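Local structure of geranyltranstransferase (Staphylococcus aureus, 1RTR) at the interface of chains A and B. The protein synthesises farnesyl pyrophosphate, joining allylic pyrophosphates head to tail with isopentenyl pyrophosphate in the isoprenoid pathway. Numbering follows the deposited sequence. Chains: chain A/B, geranyltranstransferase.

Contact 1: the interface of chains A and B. Residues chain A 81, 86, 105-106, 109-110, 113; chain B 81, 84, 86-87, 109.
This patch of the subunit interface of a farnesyl pyrophosphate synthase brings helix 105-124 of chain A against the end of helix 65-82 and the following loop of chain B. The end of helix 65-83 of chain A meets helix 105-124 of chain B. B:Leu84, B:Ala86 and B:Met87 belong to the first aspartate-rich motif (DDLPAMD) of the polyprenyl synthetase family, which binds the allylic pyrophosphate through Mg2+. Polar contacts centre on the carboxylate of A:Asp113. B:His81 meets it tip to tip, with ring and carboxylate planes 20° apart. B:His81 ND1 donates to the syn lone pair of A:Asp113 OD1 at 2.6 Å. The other ring nitrogen, B:His81 NE2, donates to the carbonyl B:Ile109 O at 3.0 Å, nearly straight at 179°. Bonds at both nitrogens fix the ring's rotation, and a protonated, positively charged ring would fit them. Within chain A, A:His81 NE2 binds A:Asp113 OD2 at 3.1 Å from above the carboxylate plane. Each carboxylate oxygen is thus held by a histidine of a different chain.

The apolar contacts flank this cluster. A:His81 and B:Ile109 cross obliquely, with CD2 of the ring 3.6 Å from the CG2 branch of B:Ile109. B:Met87 bends at chi2 and chi3 to reach helix 105-124. Its sulfur passes beside A:Trp106 CB, and its methyl meets A:Leu110 tip to tip. B:Ala86 CB lies against A:Glu105, 3.7 Å from A:Glu105 CB. B:Met87 CE ends 3.6 Å from A:Leu110 CD2.

Contact 2: the interface of chains A and B. Residues chain A 117, 120-121, 124-125; chain B 120, 138-139, 142-143.
Helix 105-124 of chain A packs here on helix 131-145 of chain B, and the two copies of Phe120 meet across the dimer two-fold. A:Glu121 can be followed outward. Its CG is anti to the backbone N (chi1 -153°), and the chain then bends at chi2. A:Glu121 CB and CG each lie 3.3 Å from B:Ser142 OG, the nearest atom to both. CG also lies 3.8 Å from B:Ile143 CG1, and the two side chains cross obliquely. CD continues over the same methylene. At the tip, OE2 lies 3.4 Å from B:Ile143 CG1, a carboxylate oxygen against an aliphatic carbon. The glutamate thus makes its contact here through its length, without a polar partner across the patch.

The serines turn their hydroxyls back to their own helices. B:Ser142 OG, in the crowded position between backbone N and carbonyl carbon, shares its one hydrogen between two carbonyls. It lies in the carbonyl plane, on a lone pair of B:Leu138 O, and above the plane of B:Gln139 O. A:Ser124 OG is shared likewise between A:Phe120 O and A:Glu121 O. A:Glu121 O also accepts from A:Ser125 OG at 3.1 Å.

The two phenylalanine side chains cross obliquely, with their ring planes nearly parallel and offset. Each CB sits over the centre of the partner ring, and A:Phe120 CD2 comes 3.8 Å from B:Phe120 CD1.

Contact 3: the interface of chains A and B. Residues chain A 147-148, 151; chain B 21-22, 24, 30-31, 34, 114.
In this polyprenyl synthetase fold, A:His147 lies in the loop between helices 131-145 and 150-159 and inserts its side chain against chain B. There it meets helix 30-38, the loop before it and helix 105-124. CG takes the crowded position between backbone N and carbonyl carbon (chi1 70°).

The direct polar contact is one of histidine with carboxylate. A:His147 ND1 donates to B:Glu31 OE2 at 2.7 Å, with 167° at the hydrogen. The acceptor lies in the ring plane and uses its anti lone pair. The side chains cross at about a right angle, and the two planes are 51° apart. The carboxylate would probably stabilise a charged imidazole.

Water supplies further links. Water 2 bonds to A:His147 O at 2.8 Å, and also to B:Ser24 OG and B:Glu31 OE2. Water 1 joins A:His147 N to the carbonyl B:Ala114 O, the latter at 3.0 Å. The waters thus serve the backbone N and O of A:His147.

Apolar groups surround the base of the histidine. B:Leu30 CD1 touches A:His147 CB at 3.5 Å. A:Val151 CG2 meets the same leucine methyl and B:Ala114 CB. A:Val148 CG1 lies above one face of the ring, offset toward the rim, and B:Ile21 CG2 is 4.0 Å from A:His147 CE1.

Contact 1: the interface of chains A and B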
ATOM      1  N   HIS A  81     -11.976  -1.068  -4.049  1.00 53.20           N
ATOM      2  CA  HIS A  81     -12.437  -0.298  -2.898  1.00 54.16           C
ATOM      3  C   HIS A  81     -13.550   0.684  -3.278  1.00 55.30           C
ATOM      4  O   HIS A  81     -14.558   0.747  -2.567  1.00 55.18           O
ATOM      5  CB  HIS A  81     -11.290   0.401  -2.165  1.00 53.33           C
ATOM      6  CG  HIS A  81     -10.481  -0.510  -1.291  1.00 53.48           C
ATOM      7  ND1 HIS A  81     -10.396  -1.874  -1.502  1.00 52.47           N
ATOM      8  CD2 HIS A  81      -9.699  -0.246  -0.219  1.00 51.70           C
ATOM      9  CE1 HIS A  81      -9.605  -2.407  -0.589  1.00 51.12           C
ATOM     10  NE2 HIS A  81      -9.170  -1.442   0.199  1.00 51.34           N
ATOM     11  N   ALA A  86     -20.073   0.782   0.969  1.00 67.31           N
ATOM     12  CA  ALA A  86     -19.878   1.961   1.817  1.00 67.80           C
ATOM     13  C   ALA A  86     -19.397   3.176   1.021  1.00 68.21           C
ATOM     14  O   ALA A  86     -19.305   4.283   1.552  1.00 68.25           O
ATOM     15  CB  ALA A  86     -18.912   1.651   2.948  1.00 67.71           C
ATOM     16  N   GLU A 105     -17.822  -8.681   0.680  1.00 61.80           N
ATOM     17  CA  GLU A 105     -17.125  -7.461   1.053  1.00 61.64           C
ATOM     18  C   GLU A 105     -15.741  -7.685   1.666  1.00 61.29           C
ATOM     19  O   GLU A 105     -14.795  -6.983   1.291  1.00 61.28           O
ATOM     20  CB  GLU A 105     -17.985  -6.626   1.986  1.00 61.74           C
ATOM     21  CG  GLU A 105     -18.910  -5.683   1.241  1.00 63.43           C
ATOM     22  CD  GLU A 105     -20.088  -5.234   2.078  1.00 65.95           C
ATOM     23  OE1 GLU A 105     -19.879  -4.696   3.189  1.00 65.64           O
ATOM     24  OE2 GLU A 105     -21.232  -5.424   1.619  1.00 68.19           O
ATOM     25  N   TRP A 106     -15.618  -8.651   2.584  1.00 60.52           N
ATOM     26  CA  TRP A 106     -14.346  -8.869   3.286  1.00 59.94           C
ATOM     27  C   TRP A 106     -13.236  -9.368   2.363  1.00 59.13           C
ATOM     28  O   TRP A 106     -12.087  -8.919   2.485  1.00 58.91           O
ATOM     29  CB  TRP A 106     -14.475  -9.721   4.580  1.00 60.45           C
ATOM     30  CG  TRP A 106     -14.958 -11.153   4.414  1.00 62.01           C
ATOM     31  CD1 TRP A 106     -16.239 -11.597   4.558  1.00 63.37           C
ATOM     32  CD2 TRP A 106     -14.169 -12.318   4.095  1.00 63.22           C
ATOM     33  NE1 TRP A 106     -16.307 -12.953   4.331  1.00 64.99           N
ATOM     34  CE2 TRP A 106     -15.051 -13.424   4.048  1.00 64.45           C
ATOM     35  CE3 TRP A 106     -12.810 -12.539   3.827  1.00 63.22           C
ATOM     36  CZ2 TRP A 106     -14.621 -14.731   3.747  1.00 64.12           C
ATOM     37  CZ3 TRP A 106     -12.379 -13.845   3.538  1.00 63.61           C
ATOM     38  CH2 TRP A 106     -13.285 -14.919   3.496  1.00 63.52           C
ATOM     39  N   ILE A 109     -12.180  -6.211   0.191  1.00 52.35           N
ATOM     40  CA  ILE A 109     -11.350  -5.280   0.953  1.00 52.22           C
ATOM     41  C   ILE A 109      -9.907  -5.780   0.961  1.00 52.01           C
ATOM     42  O   ILE A 109      -8.985  -5.051   0.587  1.00 51.98           O
ATOM     43  CB  ILE A 109     -11.877  -5.120   2.403  1.00 52.45           C
ATOM     44  CG1 ILE A 109     -13.223  -4.392   2.412  1.00 52.69           C
ATOM     45  CG2 ILE A 109     -10.875  -4.370   3.271  1.00 51.87           C
ATOM     46  CD1 ILE A 109     -14.039  -4.624   3.682  1.00 53.91           C
ATOM     47  N   LEU A 110      -9.737  -7.043   1.351  1.00 51.70           N
ATOM     48  CA  LEU A 110      -8.426  -7.660   1.476  1.00 50.96           C
ATOM     49  C   LEU A 110      -7.770  -7.907   0.115  1.00 50.56           C
ATOM     50  O   LEU A 110      -6.545  -7.825  -0.011  1.00 50.90           O
ATOM     51  CB  LEU A 110      -8.510  -8.942   2.322  1.00 51.26           C
ATOM     52  CG  LEU A 110      -8.985  -8.787   3.788  1.00 51.28           C
ATOM     53  CD1 LEU A 110      -9.275 -10.113   4.431  1.00 51.11           C
ATOM     54  CD2 LEU A 110      -8.001  -8.000   4.672  1.00 52.09           C
ATOM     55  N   ASP A 113      -6.312  -4.484  -0.534  1.00 46.73           N
ATOM     56  CA  ASP A 113      -5.129  -4.291   0.313  1.00 46.16           C
ATOM     57  C   ASP A 113      -3.902  -5.055  -0.180  1.00 45.79           C
ATOM     58  O   ASP A 113      -2.781  -4.515  -0.180  1.00 45.38           O
ATOM     59  CB  ASP A 113      -5.445  -4.685   1.745  1.00 46.35           C
ATOM     60  CG  ASP A 113      -6.449  -3.754   2.383  1.00 47.94           C
ATOM     61  OD1 ASP A 113      -6.927  -4.050   3.505  1.00 49.83           O
ATOM     62  OD2 ASP A 113      -6.836  -2.710   1.816  1.00 49.24           O
TER
ATOM     63  N   HIS B  81      -8.971  -1.681   9.216  1.00 54.13           N
ATOM     64  CA  HIS B  81      -9.717  -2.535   8.310  1.00 55.10           C
ATOM     65  C   HIS B  81     -10.360  -3.698   9.051  1.00 56.07           C
ATOM     66  O   HIS B  81     -11.504  -4.056   8.761  1.00 56.46           O
ATOM     67  CB  HIS B  81      -8.849  -2.988   7.132  1.00 54.85           C
ATOM     68  CG  HIS B  81      -8.711  -1.953   6.054  1.00 54.75           C
ATOM     69  ND1 HIS B  81      -8.184  -2.235   4.812  1.00 54.28           N
ATOM     70  CD2 HIS B  81      -9.024  -0.635   6.037  1.00 54.22           C
ATOM     71  CE1 HIS B  81      -8.186  -1.141   4.073  1.00 52.63           C
ATOM     72  NE2 HIS B  81      -8.688  -0.155   4.794  1.00 53.66           N
ATOM     73  N   LEU B  84     -13.902  -3.177  10.738  1.00 60.87           N
ATOM     74  CA  LEU B  84     -15.043  -2.880   9.866  1.00 61.76           C
ATOM     75  C   LEU B  84     -16.176  -3.920   9.981  1.00 62.62           C
ATOM     76  O   LEU B  84     -15.904  -5.116  10.145  1.00 62.35           O
ATOM     77  CB  LEU B  84     -14.593  -2.718   8.404  1.00 61.45           C
ATOM     78  CG  LEU B  84     -13.613  -1.568   8.112  1.00 61.06           C
ATOM     79  CD1 LEU B  84     -12.972  -1.709   6.728  1.00 59.48           C
ATOM     80  CD2 LEU B  84     -14.275  -0.203   8.267  1.00 59.92           C
ATOM     81  N   ALA B  86     -17.949  -5.443   7.890  1.00 65.16           N
ATOM     82  CA  ALA B  86     -17.812  -6.579   6.988  1.00 65.88           C
ATOM     83  C   ALA B  86     -16.749  -7.585   7.456  1.00 66.46           C
ATOM     84  O   ALA B  86     -16.666  -8.695   6.927  1.00 66.51           O
ATOM     85  CB  ALA B  86     -17.521  -6.101   5.583  1.00 65.70           C
ATOM     86  N   MET B  87     -15.949  -7.199   8.451  1.00 67.01           N
ATOM     87  CA  MET B  87     -14.938  -8.091   9.020  1.00 67.62           C
ATOM     88  C   MET B  87     -15.262  -8.440  10.484  1.00 68.60           C
ATOM     89  O   MET B  87     -16.261  -9.098  10.732  1.00 69.00           O
ATOM     90  CB  MET B  87     -13.528  -7.516   8.833  1.00 67.15           C
ATOM     91  CG  MET B  87     -13.178  -7.203   7.379  1.00 66.20           C
ATOM     92  SD  MET B  87     -11.773  -8.133   6.750  1.00 62.13           S
ATOM     93  CE  MET B  87     -10.539  -6.960   7.069  1.00 64.22           C
ATOM     94  N   ILE B 109     -12.003   3.154   5.743  1.00 49.81           N
ATOM     95  CA  ILE B 109     -11.340   2.401   4.677  1.00 49.89           C
ATOM     96  C   ILE B 109     -10.196   3.218   4.068  1.00 49.68           C
ATOM     97  O   ILE B 109      -9.075   2.699   3.889  1.00 49.77           O
ATOM     98  CB  ILE B 109     -12.342   1.984   3.579  1.00 50.12           C
ATOM     99  CG1 ILE B 109     -13.327   0.944   4.111  1.00 50.12           C
ATOM    100  CG2 ILE B 109     -11.615   1.474   2.340  1.00 49.72           C
ATOM    101  CD1 ILE B 109     -14.685   1.022   3.448  1.00 50.81           C
TER

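Contact 2: the interface of chains A and B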
ATOM      1  N   THR A 117      -0.314  -3.629  -1.649  1.00 43.04           N
ATOM      2  CA  THR A 117       0.947  -4.162  -1.171  1.00 43.25           C
ATOM      3  C   THR A 117       1.796  -4.761  -2.306  1.00 43.82           C
ATOM      4  O   THR A 117       3.004  -4.478  -2.395  1.00 44.35           O
ATOM      5  CB  THR A 117       0.693  -5.205  -0.071  1.00 43.36           C
ATOM      6  OG1 THR A 117      -0.360  -4.750   0.779  1.00 43.23           O
ATOM      7  CG2 THR A 117       1.878  -5.300   0.882  1.00 42.94           C
ATOM      8  N   PHE A 120       4.088  -2.479  -4.561  1.00 47.69           N
ATOM      9  CA  PHE A 120       5.357  -2.064  -3.972  1.00 48.95           C
ATOM     10  C   PHE A 120       6.412  -3.166  -3.984  1.00 49.98           C
ATOM     11  O   PHE A 120       7.593  -2.906  -4.243  1.00 50.61           O
ATOM     12  CB  PHE A 120       5.126  -1.482  -2.582  1.00 49.02           C
ATOM     13  CG  PHE A 120       4.386  -0.185  -2.617  1.00 50.08           C
ATOM     14  CD1 PHE A 120       5.023   0.980  -3.038  1.00 50.25           C
ATOM     15  CD2 PHE A 120       3.048  -0.127  -2.287  1.00 50.54           C
ATOM     16  CE1 PHE A 120       4.343   2.183  -3.102  1.00 50.90           C
ATOM     17  CE2 PHE A 120       2.359   1.073  -2.355  1.00 51.62           C
ATOM     18  CZ  PHE A 120       3.008   2.236  -2.764  1.00 51.07           C
ATOM     19  N   GLU A 121       5.982  -4.400  -3.729  1.00 51.03           N
ATOM     20  CA  GLU A 121       6.857  -5.560  -3.843  1.00 51.81           C
ATOM     21  C   GLU A 121       7.447  -5.664  -5.234  1.00 51.48           C
ATOM     22  O   GLU A 121       8.641  -5.901  -5.387  1.00 51.72           O
ATOM     23  CB  GLU A 121       6.085  -6.836  -3.523  1.00 52.58           C
ATOM     24  CG  GLU A 121       6.948  -7.956  -2.981  1.00 55.82           C
ATOM     25  CD  GLU A 121       6.956  -9.167  -3.889  1.00 61.62           C
ATOM     26  OE1 GLU A 121       7.326  -8.995  -5.080  1.00 62.57           O
ATOM     27  OE2 GLU A 121       6.590 -10.287  -3.410  1.00 64.24           O
ATOM     28  N   SER A 124      10.113  -2.912  -6.016  1.00 53.48           N
ATOM     29  CA  SER A 124      11.266  -3.129  -5.146  1.00 54.87           C
ATOM     30  C   SER A 124      12.069  -4.379  -5.529  1.00 55.73           C
ATOM     31  O   SER A 124      13.247  -4.491  -5.180  1.00 55.98           O
ATOM     32  CB  SER A 124      10.841  -3.179  -3.677  1.00 54.74           C
ATOM     33  OG  SER A 124      10.110  -4.352  -3.392  1.00 55.49           O
ATOM     34  N   SER A 125      11.438  -5.283  -6.278  1.00 56.62           N
ATOM     35  CA  SER A 125      12.092  -6.511  -6.726  1.00 58.01           C
ATOM     36  C   SER A 125      12.604  -6.501  -8.165  1.00 58.89           C
ATOM     37  O   SER A 125      13.229  -7.470  -8.597  1.00 59.43           O
ATOM     38  CB  SER A 125      11.165  -7.713  -6.518  1.00 57.91           C
ATOM     39  OG  SER A 125      10.124  -7.719  -7.475  1.00 57.86           O
TER
ATOM     40  N   PHE B 120       5.183   2.955   3.079  1.00 49.67           N
ATOM     41  CA  PHE B 120       6.146   2.759   2.001  1.00 51.29           C
ATOM     42  C   PHE B 120       6.789   4.091   1.576  1.00 52.07           C
ATOM     43  O   PHE B 120       7.955   4.118   1.184  1.00 52.45           O
ATOM     44  CB  PHE B 120       5.500   2.009   0.836  1.00 51.43           C
ATOM     45  CG  PHE B 120       5.168   0.576   1.161  1.00 53.11           C
ATOM     46  CD1 PHE B 120       3.853   0.179   1.367  1.00 55.00           C
ATOM     47  CD2 PHE B 120       6.168  -0.374   1.273  1.00 53.50           C
ATOM     48  CE1 PHE B 120       3.548  -1.142   1.675  1.00 53.24           C
ATOM     49  CE2 PHE B 120       5.866  -1.687   1.582  1.00 53.27           C
ATOM     50  CZ  PHE B 120       4.553  -2.067   1.783  1.00 53.23           C
ATOM     51  N   LEU B 138      12.124  -2.454   2.393  1.00 48.68           N
ATOM     52  CA  LEU B 138      10.896  -2.254   1.625  1.00 49.16           C
ATOM     53  C   LEU B 138      10.394  -3.561   1.019  1.00 49.30           C
ATOM     54  O   LEU B 138       9.205  -3.864   1.063  1.00 48.99           O
ATOM     55  CB  LEU B 138      11.178  -1.270   0.499  1.00 49.26           C
ATOM     56  CG  LEU B 138      10.480   0.045   0.175  1.00 50.29           C
ATOM     57  CD1 LEU B 138       9.603   0.589   1.264  1.00 50.27           C
ATOM     58  CD2 LEU B 138      11.584   1.043  -0.204  1.00 50.53           C
ATOM     59  N   GLN B 139      11.304  -4.334   0.445  1.00 50.25           N
ATOM     60  CA  GLN B 139      10.933  -5.614  -0.149  1.00 51.67           C
ATOM     61  C   GLN B 139      10.399  -6.552   0.924  1.00 51.45           C
ATOM     62  O   GLN B 139       9.378  -7.220   0.730  1.00 51.68           O
ATOM     63  CB  GLN B 139      12.126  -6.242  -0.852  1.00 52.33           C
ATOM     64  CG  GLN B 139      11.903  -7.683  -1.255  1.00 56.21           C
ATOM     65  CD  GLN B 139      12.474  -7.990  -2.614  1.00 60.94           C
ATOM     66  OE1 GLN B 139      13.609  -7.594  -2.923  1.00 63.68           O
ATOM     67  NE2 GLN B 139      11.693  -8.681  -3.442  1.00 62.43           N
ATOM     68  N   SER B 142       6.798  -5.541   2.238  1.00 48.29           N
ATOM     69  CA  SER B 142       5.690  -5.832   1.335  1.00 48.18           C
ATOM     70  C   SER B 142       5.366  -7.318   1.279  1.00 47.76           C
ATOM     71  O   SER B 142       4.202  -7.686   1.181  1.00 47.87           O
ATOM     72  CB  SER B 142       5.919  -5.252  -0.078  1.00 48.34           C
ATOM     73  OG  SER B 142       7.157  -5.668  -0.637  1.00 48.33           O
ATOM     74  N   ILE B 143       6.392  -8.167   1.342  1.00 47.65           N
ATOM     75  CA  ILE B 143       6.191  -9.611   1.456  1.00 46.98           C
ATOM     76  C   ILE B 143       5.536  -9.977   2.802  1.00 47.33           C
ATOM     77  O   ILE B 143       4.600 -10.780   2.834  1.00 47.39           O
ATOM     78  CB  ILE B 143       7.518 -10.362   1.240  1.00 47.01           C
ATOM     79  CG1 ILE B 143       7.935 -10.328  -0.240  1.00 45.12           C
ATOM     80  CG2 ILE B 143       7.448 -11.802   1.777  1.00 46.47           C
ATOM     81  CD1 ILE B 143       9.415 -10.654  -0.451  1.00 41.43           C
TER

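Contact 3: the interface of chains A and B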
ATOM      1  N   HIS A 147      -2.406   9.938   0.698  1.00 46.88           N
ATOM      2  CA  HIS A 147      -3.378  10.884   1.222  1.00 47.04           C
ATOM      3  C   HIS A 147      -3.402  12.217   0.478  1.00 47.12           C
ATOM      4  O   HIS A 147      -4.446  12.843   0.425  1.00 47.55           O
ATOM      5  CB  HIS A 147      -3.247  11.058   2.736  1.00 46.79           C
ATOM      6  CG  HIS A 147      -2.013  11.781   3.166  1.00 47.07           C
ATOM      7  ND1 HIS A 147      -2.057  12.983   3.832  1.00 47.55           N
ATOM      8  CD2 HIS A 147      -0.705  11.463   3.050  1.00 47.38           C
ATOM      9  CE1 HIS A 147      -0.827  13.381   4.102  1.00 48.09           C
ATOM     10  NE2 HIS A 147       0.012  12.478   3.634  1.00 47.97           N
ATOM     11  N   VAL A 148      -2.291  12.616  -0.134  1.00 47.35           N
ATOM     12  CA  VAL A 148      -2.263  13.851  -0.929  1.00 47.86           C
ATOM     13  C   VAL A 148      -2.339  13.595  -2.440  1.00 48.50           C
ATOM     14  O   VAL A 148      -2.201  14.526  -3.242  1.00 48.90           O
ATOM     15  CB  VAL A 148      -1.045  14.801  -0.578  1.00 48.06           C
ATOM     16  CG1 VAL A 148      -0.971  15.070   0.926  1.00 47.32           C
ATOM     17  CG2 VAL A 148       0.282  14.258  -1.114  1.00 46.88           C
ATOM     18  N   VAL A 151      -5.751   8.587  -2.987  1.00 47.94           N
ATOM     19  CA  VAL A 151      -6.770   8.366  -1.947  1.00 48.06           C
ATOM     20  C   VAL A 151      -7.342   9.657  -1.353  1.00 48.28           C
ATOM     21  O   VAL A 151      -8.507   9.680  -0.969  1.00 48.56           O
ATOM     22  CB  VAL A 151      -6.478   7.231  -0.863  1.00 47.89           C
ATOM     23  CG1 VAL A 151      -5.215   6.509  -1.117  1.00 47.22           C
ATOM     24  CG2 VAL A 151      -6.566   7.762   0.581  1.00 47.28           C
TER
ATOM     25  N   ILE B  21       1.893  12.522  10.344  1.00 66.27           N
ATOM     26  CA  ILE B  21       1.058  12.953   9.226  1.00 66.97           C
ATOM     27  C   ILE B  21       0.678  14.423   9.414  1.00 67.65           C
ATOM     28  O   ILE B  21       0.137  14.780  10.451  1.00 67.90           O
ATOM     29  CB  ILE B  21      -0.216  12.075   9.124  1.00 66.74           C
ATOM     30  CG1 ILE B  21       0.142  10.629   8.794  1.00 66.78           C
ATOM     31  CG2 ILE B  21      -1.151  12.603   8.057  1.00 66.33           C
ATOM     32  CD1 ILE B  21      -0.623   9.619   9.591  1.00 66.40           C
ATOM     33  N   ASN B  22       0.974  15.264   8.423  1.00 68.57           N
ATOM     34  CA  ASN B  22       0.632  16.695   8.474  1.00 69.56           C
ATOM     35  C   ASN B  22      -0.746  16.980   7.874  1.00 69.91           C
ATOM     36  O   ASN B  22      -1.193  16.246   6.984  1.00 70.21           O
ATOM     37  CB  ASN B  22       1.671  17.533   7.713  1.00 69.81           C
ATOM     38  CG  ASN B  22       3.009  17.625   8.434  1.00 70.47           C
ATOM     39  OD1 ASN B  22       3.065  17.793   9.651  1.00 71.18           O
ATOM     40  ND2 ASN B  22       4.099  17.518   7.674  1.00 70.81           N
ATOM     41  N   SER B  24      -3.417  18.568   5.441  1.00 69.57           N
ATOM     42  CA  SER B  24      -3.270  18.680   3.996  1.00 69.37           C
ATOM     43  C   SER B  24      -4.171  19.777   3.423  1.00 69.35           C
ATOM     44  O   SER B  24      -5.188  20.136   4.025  1.00 69.55           O
ATOM     45  CB  SER B  24      -3.527  17.315   3.330  1.00 69.26           C
ATOM     46  OG  SER B  24      -4.524  17.378   2.320  1.00 68.77           O
ATOM     47  N   LEU B  30      -9.404  12.929   6.433  1.00 60.27           N
ATOM     48  CA  LEU B  30      -8.464  11.828   6.199  1.00 59.43           C
ATOM     49  C   LEU B  30      -7.336  11.811   7.213  1.00 59.10           C
ATOM     50  O   LEU B  30      -7.093  10.801   7.859  1.00 58.71           O
ATOM     51  CB  LEU B  30      -7.864  11.877   4.789  1.00 58.97           C
ATOM     52  CG  LEU B  30      -7.767  10.590   3.946  1.00 58.31           C
ATOM     53  CD1 LEU B  30      -6.708  10.746   2.885  1.00 57.13           C
ATOM     54  CD2 LEU B  30      -7.540   9.299   4.705  1.00 56.21           C
ATOM     55  N   GLU B  31      -6.667  12.947   7.355  1.00 59.00           N
ATOM     56  CA  GLU B  31      -5.482  13.032   8.182  1.00 58.92           C
ATOM     57  C   GLU B  31      -5.880  12.885   9.643  1.00 59.40           C
ATOM     58  O   GLU B  31      -5.146  12.301  10.441  1.00 59.98           O
ATOM     59  CB  GLU B  31      -4.749  14.342   7.923  1.00 58.68           C
ATOM     60  CG  GLU B  31      -4.011  14.399   6.586  1.00 58.09           C
ATOM     61  CD  GLU B  31      -4.923  14.562   5.368  1.00 57.64           C
ATOM     62  OE1 GLU B  31      -6.015  15.173   5.493  1.00 55.71           O
ATOM     63  OE2 GLU B  31      -4.544  14.071   4.271  1.00 57.03           O
ATOM     64  N   MET B  34      -6.661   9.156  10.147  1.00 55.29           N
ATOM     65  CA  MET B  34      -5.381   8.459  10.165  1.00 53.97           C
ATOM     66  C   MET B  34      -4.742   8.605  11.547  1.00 54.59           C
ATOM     67  O   MET B  34      -4.338   7.615  12.149  1.00 54.48           O
ATOM     68  CB  MET B  34      -4.435   8.995   9.078  1.00 53.18           C
ATOM     69  CG  MET B  34      -4.788   8.583   7.640  1.00 49.28           C
ATOM     70  SD  MET B  34      -4.020   9.651   6.391  1.00 40.25           S
ATOM     71  CE  MET B  34      -2.374   8.984   6.349  1.00 40.49           C
ATOM     72  N   ALA B 114      -4.488   4.823   3.062  1.00 45.20           N
ATOM     73  CA  ALA B 114      -3.528   5.921   3.116  1.00 44.62           C
ATOM     74  C   ALA B 114      -2.349   5.553   4.004  1.00 44.13           C
ATOM     75  O   ALA B 114      -1.187   5.759   3.617  1.00 44.30           O
ATOM     76  CB  ALA B 114      -4.201   7.217   3.599  1.00 44.78           C
TER
HETATM   77  O   HOH W   1      -0.601   8.397   2.269  1.00 46.97           O
HETATM   78  O   HOH W   2      -5.513  14.810   2.045  1.00 56.18           O

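The C-alpha centres of contact 1 lie about 21 Å from those of contact 2 and about 19 Å from those of contact 3. Contacts 2 and 3 are about 21 Å apart. Helix 105-124 takes part in all three: the chain A copy carries contacts 1 and 2, and the chain B copy enters all three. Contact 2 uses helix 131-145 of chain B; contact 3 uses the loop that follows the same helix in chain A. Because the interface is two-fold symmetric, each contact has a twin with the chains exchanged. The spread of contacts along one shared helix fits the homodimer typical of this enzyme family.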